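Local coordinates for putative uncharacterized protein (Methanosarcina barkeri str. Fusaro, PDB 3P43) that probably acts as a manganese-dependent phosphoesterase of the LigD 3'-phosphoesterase family, processing 3' ends of DNA during repair, at residues 41-46 and 56-61; 47-52 and 79-84; 129-134 and 147-152. All coordinates share one frame; numbering follows the deposited sequence.

Contact 1. Residues 41-46 and 56-61; sequences KLHYDF and SWAVPK. With MN (manganese (II) ion), chain B.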
loop_
_atom_site.group_PDB
_atom_site.type_symbol
_atom_site.label_atom_id
_atom_site.label_comp_id
_atom_site.label_asym_id
_atom_site.label_seq_id
_atom_site.Cartn_x
_atom_site.Cartn_y
_atom_site.Cartn_z
ATOM N N LYS A 41 9.363 11.697 6.934
ATOM C CA LYS A 41 8.043 12.280 7.051
ATOM C C LYS A 41 7.094 11.177 7.466
ATOM O O LYS A 41 7.409 9.990 7.330
ATOM C CB LYS A 41 7.589 12.842 5.706
ATOM C CG LYS A 41 8.730 13.262 4.805
ATOM C CD LYS A 41 8.886 14.769 4.777
ATOM C CE LYS A 41 7.679 15.434 4.132
ATOM N NZ LYS A 41 7.916 16.885 3.887
ATOM N N LEU A 42 5.932 11.561 7.976
ATOM C CA LEU A 42 4.877 10.608 8.269
ATOM C C LEU A 42 4.204 10.225 6.953
ATOM O O LEU A 42 3.768 11.101 6.203
ATOM C CB LEU A 42 3.860 11.235 9.229
ATOM C CG LEU A 42 2.816 10.350 9.915
ATOM C CD1 LEU A 42 1.829 9.743 8.912
ATOM C CD2 LEU A 42 3.502 9.269 10.753
ATOM N N HIS A 43 4.126 8.929 6.675
ATOM C CA HIS A 43 3.442 8.445 5.479
ATOM C C HIS A 43 2.849 7.071 5.739
ATOM O O HIS A 43 2.988 6.521 6.831
ATOM C CB HIS A 43 4.392 8.391 4.285
ATOM C CG HIS A 43 5.516 7.423 4.462
ATOM N ND1 HIS A 43 6.683 7.752 5.117
ATOM C CD2 HIS A 43 5.654 6.136 4.070
ATOM C CE1 HIS A 43 7.492 6.708 5.121
ATOM N NE2 HIS A 43 6.893 5.717 4.488
ATOM N N TYR A 44 2.178 6.520 4.738
ATOM C CA TYR A 44 1.546 5.224 4.891
ATOM C C TYR A 44 2.063 4.257 3.852
ATOM O O TYR A 44 2.096 4.557 2.660
ATOM C CB TYR A 44 0.023 5.349 4.814
ATOM C CG TYR A 44 -0.575 6.050 6.014
ATOM C CD1 TYR A 44 -1.204 5.327 7.021
ATOM C CD2 TYR A 44 -0.499 7.434 6.147
ATOM C CE1 TYR A 44 -1.744 5.957 8.126
ATOM C CE2 TYR A 44 -1.040 8.078 7.254
ATOM C CZ TYR A 44 -1.661 7.333 8.239
ATOM O OH TYR A 44 -2.204 7.954 9.339
ATOM N N ASP A 45 2.496 3.095 4.315
ATOM C CA ASP A 45 2.938 2.059 3.404
ATOM C C ASP A 45 1.778 1.111 3.140
ATOM O O ASP A 45 1.203 0.536 4.065
ATOM C CB ASP A 45 4.158 1.332 3.960
ATOM C CG ASP A 45 5.386 2.216 3.986
ATOM O OD1 ASP A 45 5.765 2.732 2.917
ATOM O OD2 ASP A 45 5.970 2.404 5.068
ATOM N N PHE A 46 1.416 1.005 1.866
ATOM C CA PHE A 46 0.342 0.137 1.421
ATOM C C PHE A 46 0.951 -1.105 0.762
ATOM O O PHE A 46 1.722 -0.989 -0.186
ATOM C CB PHE A 46 -0.562 0.887 0.435
ATOM C CG PHE A 46 -1.651 0.042 -0.141
ATOM C CD1 PHE A 46 -2.770 -0.272 0.609
ATOM C CD2 PHE A 46 -1.552 -0.450 -1.428
ATOM C CE1 PHE A 46 -3.769 -1.058 0.086
ATOM C CE2 PHE A 46 -2.553 -1.235 -1.958
ATOM C CZ PHE A 46 -3.661 -1.545 -1.199
ATOM N N SER A 56 4.803 -3.267 -2.470
ATOM C CA SER A 56 4.634 -2.133 -1.560
ATOM C C SER A 56 4.657 -0.758 -2.217
ATOM O O SER A 56 5.377 -0.536 -3.195
ATOM C CB SER A 56 5.696 -2.187 -0.457
ATOM O OG SER A 56 5.540 -3.345 0.337
ATOM N N TRP A 57 3.871 0.158 -1.653
ATOM C CA TRP A 57 3.828 1.550 -2.095
ATOM C C TRP A 57 3.845 2.477 -0.890
ATOM O O TRP A 57 3.188 2.201 0.115
ATOM C CB TRP A 57 2.554 1.845 -2.895
ATOM C CG TRP A 57 2.440 1.157 -4.233
ATOM C CD1 TRP A 57 2.726 1.690 -5.455
ATOM C CD2 TRP A 57 1.977 -0.178 -4.476
ATOM N NE1 TRP A 57 2.476 0.768 -6.446
ATOM C CE2 TRP A 57 2.014 -0.387 -5.869
ATOM C CE3 TRP A 57 1.527 -1.218 -3.649
ATOM C CZ2 TRP A 57 1.635 -1.596 -6.454
ATOM C CZ3 TRP A 57 1.153 -2.415 -4.229
ATOM C CH2 TRP A 57 1.204 -2.593 -5.619
ATOM N N ALA A 58 4.594 3.574 -0.996
ATOM C CA ALA A 58 4.525 4.652 -0.017
ATOM C C ALA A 58 3.474 5.679 -0.449
ATOM O O ALA A 58 3.537 6.222 -1.550
ATOM C CB ALA A 58 5.876 5.319 0.125
ATOM N N VAL A 59 2.499 5.921 0.420
ATOM C CA VAL A 59 1.453 6.904 0.174
ATOM C C VAL A 59 1.590 8.028 1.199
ATOM O O VAL A 59 1.451 7.789 2.398
ATOM C CB VAL A 59 0.053 6.264 0.312
ATOM C CG1 VAL A 59 -1.028 7.212 -0.193
ATOM C CG2 VAL A 59 0.001 4.942 -0.441
ATOM N N PRO A 60 1.875 9.252 0.734
ATOM C CA PRO A 60 2.122 10.396 1.628
ATOM C C PRO A 60 0.918 10.857 2.462
ATOM O O PRO A 60 1.071 11.744 3.295
ATOM C CB PRO A 60 2.581 11.507 0.673
ATOM C CG PRO A 60 2.130 11.067 -0.691
ATOM C CD PRO A 60 2.151 9.575 -0.677
ATOM N N LYS A 61 -0.252 10.271 2.244
ATOM C CA LYS A 61 -1.429 10.599 3.043
ATOM C C LYS A 61 -2.172 9.309 3.361
ATOM O O LYS A 61 -1.843 8.257 2.818
ATOM C CB LYS A 61 -2.351 11.549 2.275
ATOM C CG LYS A 61 -1.913 13.009 2.265
ATOM C CD LYS A 61 -2.757 13.813 1.289
ATOM C CE LYS A 61 -2.409 15.295 1.314
ATOM N NZ LYS A 61 -3.000 15.985 2.496
HETATM MN MN MN B . 7.741 3.626 4.477
HETATM O O HOH W 1 0.965 12.117 5.883
HETATM O O HOH W 2 3.850 12.456 3.772
#
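Pro60 O is gripped by two waters, the shorter bond being 2.6 Å from the first water to Pro60 O, and both waters also donate to Leu42 O. The two carbonyl oxygens, Leu42 O and Pro60 O, 4.0 Å apart, are both acceptors, and the waters supply the donors; this doubled bridge marks the end of the paired strands. Beyond it the pairing is direct: Val59 N donates to Tyr44 O at 2.7 Å and Tyr44 N returns a bond to Val59 O, while Phe46 and Trp57 exchange the second such couple. The intervening pair, Asp45 with Ala58, is non-hydrogen-bonded, and there Asp45 CA approaches Trp57 O at 3.3 Å in a CA-H...O contact. With strand axes at 155°, this is an antiparallel beta hairpin, part of the curled sheet of the beta barrel. One face of it carries the metal site. His43 NE2 binds manganese at 2.3 Å and Asp45 OD2 at 2.2 Å, with OD1 of the same carboxylate making a second, longer bond; His37 supplies a third protein ligand. The His43 ring reaches the ion with CG between the backbone N and the carbonyl carbon (chi1 64°), and its other ring nitrogen, ND1, donates to Lys41 O, a bond that limits rotation of the ring. Ala58 is small enough to sit beside both ligands, its CB 4.0 Å from His43 CD2. On the other face Phe46 and Trp57 run alongside each other in one direction. Trp57 CE3 comes to the edge of the Phe46 ring, 3.9 Å from Phe46 CD2, and Val59 CG2 packs against Phe46 CB. Leu133 touches both of these aromatic side chains from strand 130-135, whereas Trp103 meets the Tyr44 ring edge-to-face.

Contact 2. Residues 47-52 and 79-84; sequences RLEMDG and HPLAYA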
loop_
_atom_site.group_PDB
_atom_site.type_symbol
_atom_site.label_atom_id
_atom_site.label_comp_id
_atom_site.label_asym_id
_atom_site.label_seq_id
_atom_site.Cartn_x
_atom_site.Cartn_y
_atom_site.Cartn_z
ATOM N N ARG A 47 0.609 -2.283 1.272
ATOM C CA ARG A 47 1.239 -3.520 0.820
ATOM C C ARG A 47 0.225 -4.584 0.426
ATOM O O ARG A 47 -0.741 -4.833 1.147
ATOM C CB ARG A 47 2.141 -4.090 1.913
ATOM C CG ARG A 47 3.111 -3.101 2.525
ATOM C CD ARG A 47 4.041 -3.816 3.482
ATOM N NE ARG A 47 4.647 -2.896 4.425
ATOM C CZ ARG A 47 5.677 -2.113 4.136
ATOM N NH1 ARG A 47 6.210 -2.147 2.922
ATOM N NH2 ARG A 47 6.168 -1.297 5.060
ATOM N N LEU A 48 0.471 -5.225 -0.712
ATOM C CA LEU A 48 -0.377 -6.305 -1.207
ATOM C C LEU A 48 0.439 -7.581 -1.314
ATOM O O LEU A 48 1.545 -7.576 -1.866
ATOM C CB LEU A 48 -0.922 -5.967 -2.596
ATOM C CG LEU A 48 -1.952 -4.853 -2.740
ATOM C CD1 LEU A 48 -2.172 -4.539 -4.215
ATOM C CD2 LEU A 48 -3.264 -5.231 -2.065
ATOM N N GLU A 49 -0.099 -8.676 -0.793
ATOM C CA GLU A 49 0.569 -9.962 -0.934
ATOM C C GLU A 49 0.426 -10.458 -2.360
ATOM O O GLU A 49 -0.684 -10.710 -2.831
ATOM C CB GLU A 49 0.012 -11.010 0.029
ATOM C CG GLU A 49 0.606 -12.396 -0.206
ATOM C CD GLU A 49 0.046 -13.453 0.724
ATOM O OE1 GLU A 49 -0.585 -13.084 1.738
ATOM O OE2 GLU A 49 0.244 -14.655 0.442
ATOM N N MET A 50 1.559 -10.565 -3.045
ATOM C CA MET A 50 1.632 -11.150 -4.372
ATOM C C MET A 50 2.836 -12.076 -4.403
ATOM O O MET A 50 3.909 -11.713 -3.923
ATOM C CB MET A 50 1.834 -10.055 -5.423
ATOM C CG MET A 50 0.858 -8.896 -5.329
ATOM S SD MET A 50 -0.420 -8.979 -6.594
ATOM C CE MET A 50 -1.290 -7.451 -6.305
ATOM N N ASP A 51 2.661 -13.263 -4.968
ATOM C CA ASP A 51 3.772 -14.180 -5.187
ATOM C C ASP A 51 4.629 -14.376 -3.940
ATOM O O ASP A 51 5.853 -14.418 -4.022
ATOM C CB ASP A 51 4.640 -13.684 -6.343
ATOM C CG ASP A 51 3.928 -13.770 -7.687
ATOM O OD1 ASP A 51 3.641 -14.901 -8.138
ATOM O OD2 ASP A 51 3.660 -12.707 -8.294
ATOM N N GLY A 52 3.981 -14.479 -2.786
ATOM C CA GLY A 52 4.683 -14.780 -1.550
ATOM C C GLY A 52 5.373 -13.611 -0.871
ATOM O O GLY A 52 5.843 -13.746 0.259
ATOM N N HIS A 79 8.637 -6.335 0.534
ATOM C CA HIS A 79 8.931 -6.695 1.910
ATOM C C HIS A 79 8.553 -8.143 2.097
ATOM O O HIS A 79 7.676 -8.644 1.393
ATOM C CB HIS A 79 8.131 -5.824 2.875
ATOM C CG HIS A 79 8.653 -4.428 2.994
ATOM N ND1 HIS A 79 8.770 -3.584 1.911
ATOM C CD2 HIS A 79 9.094 -3.730 4.066
ATOM C CE1 HIS A 79 9.258 -2.423 2.312
ATOM N NE2 HIS A 79 9.462 -2.485 3.615
ATOM N N PRO A 80 9.208 -8.826 3.049
ATOM C CA PRO A 80 8.814 -10.200 3.353
ATOM C C PRO A 80 7.414 -10.215 3.953
ATOM O O PRO A 80 6.997 -9.259 4.605
ATOM C CB PRO A 80 9.857 -10.645 4.384
ATOM C CG PRO A 80 10.358 -9.378 4.992
ATOM C CD PRO A 80 10.321 -8.363 3.896
ATOM N N LEU A 81 6.698 -11.304 3.719
ATOM C CA LEU A 81 5.322 -11.455 4.160
ATOM C C LEU A 81 5.156 -11.217 5.661
ATOM O O LEU A 81 4.167 -10.627 6.101
ATOM C CB LEU A 81 4.825 -12.849 3.774
ATOM C CG LEU A 81 3.336 -13.063 3.515
ATOM C CD1 LEU A 81 2.712 -11.838 2.879
ATOM C CD2 LEU A 81 3.154 -14.284 2.625
ATOM N N ALA A 82 6.138 -11.659 6.442
ATOM C CA ALA A 82 6.068 -11.557 7.898
ATOM C C ALA A 82 6.020 -10.107 8.384
ATOM O O ALA A 82 5.677 -9.833 9.537
ATOM C CB ALA A 82 7.230 -12.295 8.534
ATOM N N TYR A 83 6.363 -9.181 7.495
ATOM C CA TYR A 83 6.359 -7.768 7.829
ATOM C C TYR A 83 4.937 -7.248 8.024
ATOM O O TYR A 83 4.733 -6.215 8.654
ATOM C CB TYR A 83 7.074 -6.964 6.746
ATOM C CG TYR A 83 7.698 -5.683 7.251
ATOM C CD1 TYR A 83 8.806 -5.714 8.083
ATOM C CD2 TYR A 83 7.183 -4.446 6.892
ATOM C CE1 TYR A 83 9.381 -4.548 8.549
ATOM C CE2 TYR A 83 7.752 -3.278 7.346
ATOM C CZ TYR A 83 8.853 -3.334 8.174
ATOM O OH TYR A 83 9.428 -2.174 8.634
ATOM N N ALA A 84 3.957 -7.972 7.488
ATOM C CA ALA A 84 2.553 -7.595 7.652
ATOM C C ALA A 84 2.140 -7.607 9.123
ATOM O O ALA A 84 1.109 -7.049 9.502
ATOM C CB ALA A 84 1.658 -8.517 6.843
HETATM O O HOH W 3 8.897 -0.030 4.975
HETATM O O HOH W 4 8.306 -13.292 2.187
#
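The nearest CA atoms across this contact, those of Gly52 and Leu81, are 6.6 Å apart, too wide for paired strands. Residues 47-50 are extended, whereas 81-84 form a 3-10 turn, with Tyr83 N bonded to Pro80 O and Ala84 N to Leu81 O. A water fills the span at one end, donating to Gly52 O and accepting from Leu81 N. At the other end His79 and Tyr83 both lie to one side of the Arg47 guanidinium, which the extended chain from CG to NE (chi2 -174°) carries out to them. Arg47 NH1 sits over the centre of the His79 ring, 3.0 Å above its plane, with the two planes 39° apart. Tyr83 instead presents its edge: its CE2 is 3.4 Å from Arg47 NH2, and the planes stand at 83°. The guanidinium is also held from outside the two segments, NE by Gln35 OE1 and NH1 by Ser56 OG, while His79 ND1 is held by Glu77 O. A water joins Arg47 NH2 to His79 NE2. An alanine at His79 removes that ring and a partner of the water, and would probably leave the guanidinium freer to turn. Further along Leu81 packs on the Glu49 chain, CD1 3.8 Å from Glu49 CG; Glu49 OE1 is bonded to Ile31 N. In the sheet, strand 53-59 runs between strands 42-50 and 70-80, and Arg47 and Leu81 both touch its Leu54.

Contact 3. Residues 129-134 and 147-152; sequences GIYVLI and FFKKAS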
loop_
_atom_site.group_PDB
_atom_site.type_symbol
_atom_site.label_atom_id
_atom_site.label_comp_id
_atom_site.label_asym_id
_atom_site.label_seq_id
_atom_site.Cartn_x
_atom_site.Cartn_y
_atom_site.Cartn_z
ATOM N N GLY A 129 -13.829 -2.678 -0.231
ATOM C CA GLY A 129 -14.303 -2.489 -1.587
ATOM C C GLY A 129 -13.185 -2.376 -2.602
ATOM O O GLY A 129 -12.018 -2.634 -2.298
ATOM N N ILE A 130 -13.541 -1.969 -3.814
ATOM C CA ILE A 130 -12.595 -2.006 -4.917
ATOM C C ILE A 130 -11.672 -0.796 -4.940
ATOM O O ILE A 130 -12.120 0.345 -4.890
ATOM C CB ILE A 130 -13.306 -2.173 -6.272
ATOM C CG1 ILE A 130 -14.281 -3.354 -6.213
ATOM C CG2 ILE A 130 -12.285 -2.379 -7.387
ATOM C CD1 ILE A 130 -15.183 -3.460 -7.423
ATOM N N TYR A 131 -10.375 -1.073 -5.005
ATOM C CA TYR A 131 -9.347 -0.047 -5.067
ATOM C C TYR A 131 -8.519 -0.227 -6.329
ATOM O O TYR A 131 -8.351 -1.347 -6.805
ATOM C CB TYR A 131 -8.456 -0.118 -3.826
ATOM C CG TYR A 131 -9.094 0.506 -2.616
ATOM C CD1 TYR A 131 -8.645 1.721 -2.124
ATOM C CD2 TYR A 131 -10.168 -0.108 -1.978
ATOM C CE1 TYR A 131 -9.238 2.306 -1.023
ATOM C CE2 TYR A 131 -10.766 0.468 -0.871
ATOM C CZ TYR A 131 -10.301 1.678 -0.402
ATOM O OH TYR A 131 -10.885 2.268 0.693
ATOM N N VAL A 132 -8.007 0.878 -6.866
ATOM C CA VAL A 132 -7.286 0.856 -8.135
ATOM C C VAL A 132 -5.923 1.534 -8.019
ATOM O O VAL A 132 -5.795 2.603 -7.418
ATOM C CB VAL A 132 -8.111 1.542 -9.268
ATOM C CG1 VAL A 132 -7.416 1.399 -10.626
ATOM C CG2 VAL A 132 -9.516 0.959 -9.337
ATOM N N LEU A 133 -4.906 0.890 -8.580
ATOM C CA LEU A 133 -3.585 1.491 -8.733
ATOM C C LEU A 133 -3.235 1.564 -10.218
ATOM O O LEU A 133 -3.213 0.541 -10.906
ATOM C CB LEU A 133 -2.529 0.673 -7.986
ATOM C CG LEU A 133 -2.587 0.733 -6.453
ATOM C CD1 LEU A 133 -1.845 -0.434 -5.836
ATOM C CD2 LEU A 133 -2.032 2.049 -5.946
ATOM N N ILE A 134 -2.974 2.773 -10.712
ATOM C CA ILE A 134 -2.614 2.969 -12.117
ATOM C C ILE A 134 -1.285 3.695 -12.217
ATOM O O ILE A 134 -1.141 4.801 -11.703
ATOM C CB ILE A 134 -3.675 3.795 -12.874
ATOM C CG1 ILE A 134 -5.065 3.184 -12.693
ATOM C CG2 ILE A 134 -3.336 3.889 -14.357
ATOM C CD1 ILE A 134 -6.141 3.913 -13.467
ATOM N N PHE A 147 -3.687 6.272 -6.926
ATOM C CA PHE A 147 -4.304 5.332 -5.997
ATOM C C PHE A 147 -5.679 5.830 -5.540
ATOM O O PHE A 147 -5.795 6.924 -5.002
ATOM C CB PHE A 147 -3.369 5.153 -4.795
ATOM C CG PHE A 147 -3.858 4.178 -3.760
ATOM C CD1 PHE A 147 -4.608 3.069 -4.118
ATOM C CD2 PHE A 147 -3.528 4.354 -2.425
ATOM C CE1 PHE A 147 -5.040 2.167 -3.161
ATOM C CE2 PHE A 147 -3.958 3.457 -1.460
ATOM C CZ PHE A 147 -4.716 2.362 -1.829
ATOM N N PHE A 148 -6.723 5.032 -5.746
ATOM C CA PHE A 148 -8.060 5.457 -5.341
ATOM C C PHE A 148 -9.053 4.313 -5.150
ATOM O O PHE A 148 -8.852 3.205 -5.639
ATOM C CB PHE A 148 -8.630 6.479 -6.341
ATOM C CG PHE A 148 -8.767 5.953 -7.746
ATOM C CD1 PHE A 148 -9.961 5.406 -8.182
ATOM C CD2 PHE A 148 -7.703 6.019 -8.633
ATOM C CE1 PHE A 148 -10.094 4.927 -9.478
ATOM C CE2 PHE A 148 -7.827 5.545 -9.930
ATOM C CZ PHE A 148 -9.026 4.996 -10.351
ATOM N N LYS A 149 -10.135 4.608 -4.435
ATOM C CA LYS A 149 -11.230 3.666 -4.261
ATOM C C LYS A 149 -12.242 3.857 -5.384
ATOM O O LYS A 149 -12.658 4.977 -5.662
ATOM C CB LYS A 149 -11.911 3.876 -2.909
ATOM C CG LYS A 149 -13.048 2.898 -2.651
ATOM C CD LYS A 149 -13.725 3.151 -1.320
ATOM C CE LYS A 149 -14.926 2.233 -1.148
ATOM N NZ LYS A 149 -15.543 2.401 0.190
ATOM N N LYS A 150 -12.635 2.761 -6.027
ATOM C CA LYS A 150 -13.580 2.828 -7.144
ATOM C C LYS A 150 -14.943 3.361 -6.699
ATOM O O LYS A 150 -15.449 3.005 -5.632
ATOM C CB LYS A 150 -13.723 1.459 -7.814
ATOM C CG LYS A 150 -13.447 1.464 -9.307
ATOM C CD LYS A 150 -13.335 0.053 -9.849
ATOM C CE LYS A 150 -13.053 0.042 -11.344
ATOM N NZ LYS A 150 -14.224 0.524 -12.128
ATOM N N ALA A 151 -15.529 4.215 -7.529
ATOM C CA ALA A 151 -16.796 4.868 -7.221
ATOM C C ALA A 151 -17.903 3.858 -6.966
ATOM O O ALA A 151 -18.814 4.114 -6.182
ATOM C CB ALA A 151 -17.194 5.820 -8.348
ATOM N N SER A 152 -17.817 2.714 -7.636
ATOM C CA SER A 152 -18.782 1.630 -7.457
ATOM C C SER A 152 -20.112 2.097 -6.862
ATOM O O SER A 152 -21.087 2.312 -7.584
ATOM C CB SER A 152 -18.176 0.520 -6.590
ATOM O OG SER A 152 -17.013 -0.030 -7.192
ATOM O OXT SER A 152 -20.250 2.273 -5.647
HETATM O O HOH W 5 -15.674 0.462 -4.039
HETATM O O HOH W 6 -13.633 1.658 2.648
#
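Leu133 CD2 presses on the Phe147 ring at 3.3 Å from CD1, within the tightly packed side of this contact. Next to it Phe147 CE1 meets Tyr131 CD1 at 3.8 Å, the two rings oblique with planes at 44°. Lys149 extends along the same side: its CB lies over one face of the Tyr131 ring, 3.8 Å from the ring centroid, a CH-pi contact. Both polar ends are satisfied nearby, Tyr131 OH by Pro64 O and Lys149 NZ by Lys65 O. The other face is more open to solvent. There a chi1 of 61° leans the Phe148 ring across to the neighbouring strand, where it takes Val132 CB over its face, 4.0 Å from the centroid, and it also meets Arg70 in a cation-pi contact. Towards the chain end packing thins: Ile130 CG2 touches Lys150 CD at 3.6 Å, and a water bridges Ile130 N to Lys150 O. Backbone bonds join the two strands, Lys150 N to Ile130 O being the shortest at 2.7 Å. This antiparallel hairpin lies between strands 117-123, paired with 130-135, and 70-80, paired with 145-149.

How the contacts relate
Contacts 1 and 2 both use strand 42-50 and lie about 16 Å apart between centres; their segments alternate along the chain, since 56-61 comes between 47-52 and 79-84. They touch where Trp57 CZ3 packs on Leu48 CD1, 3.9 Å apart, so the manganese-binding hairpin directly adjoins contact 2. Contact 3 comes later in the chain, about 17 Å from contact 1 and 20 Å from contact 2, centre to centre. Strand 70-80 joins the two ends of the arrangement, pairing with 53-59 and 145-149. Across the barrel interior Leu133 and Phe147 pack on Phe46, beneath the metal face of contact 1, while contacts 2 and 3 do not touch.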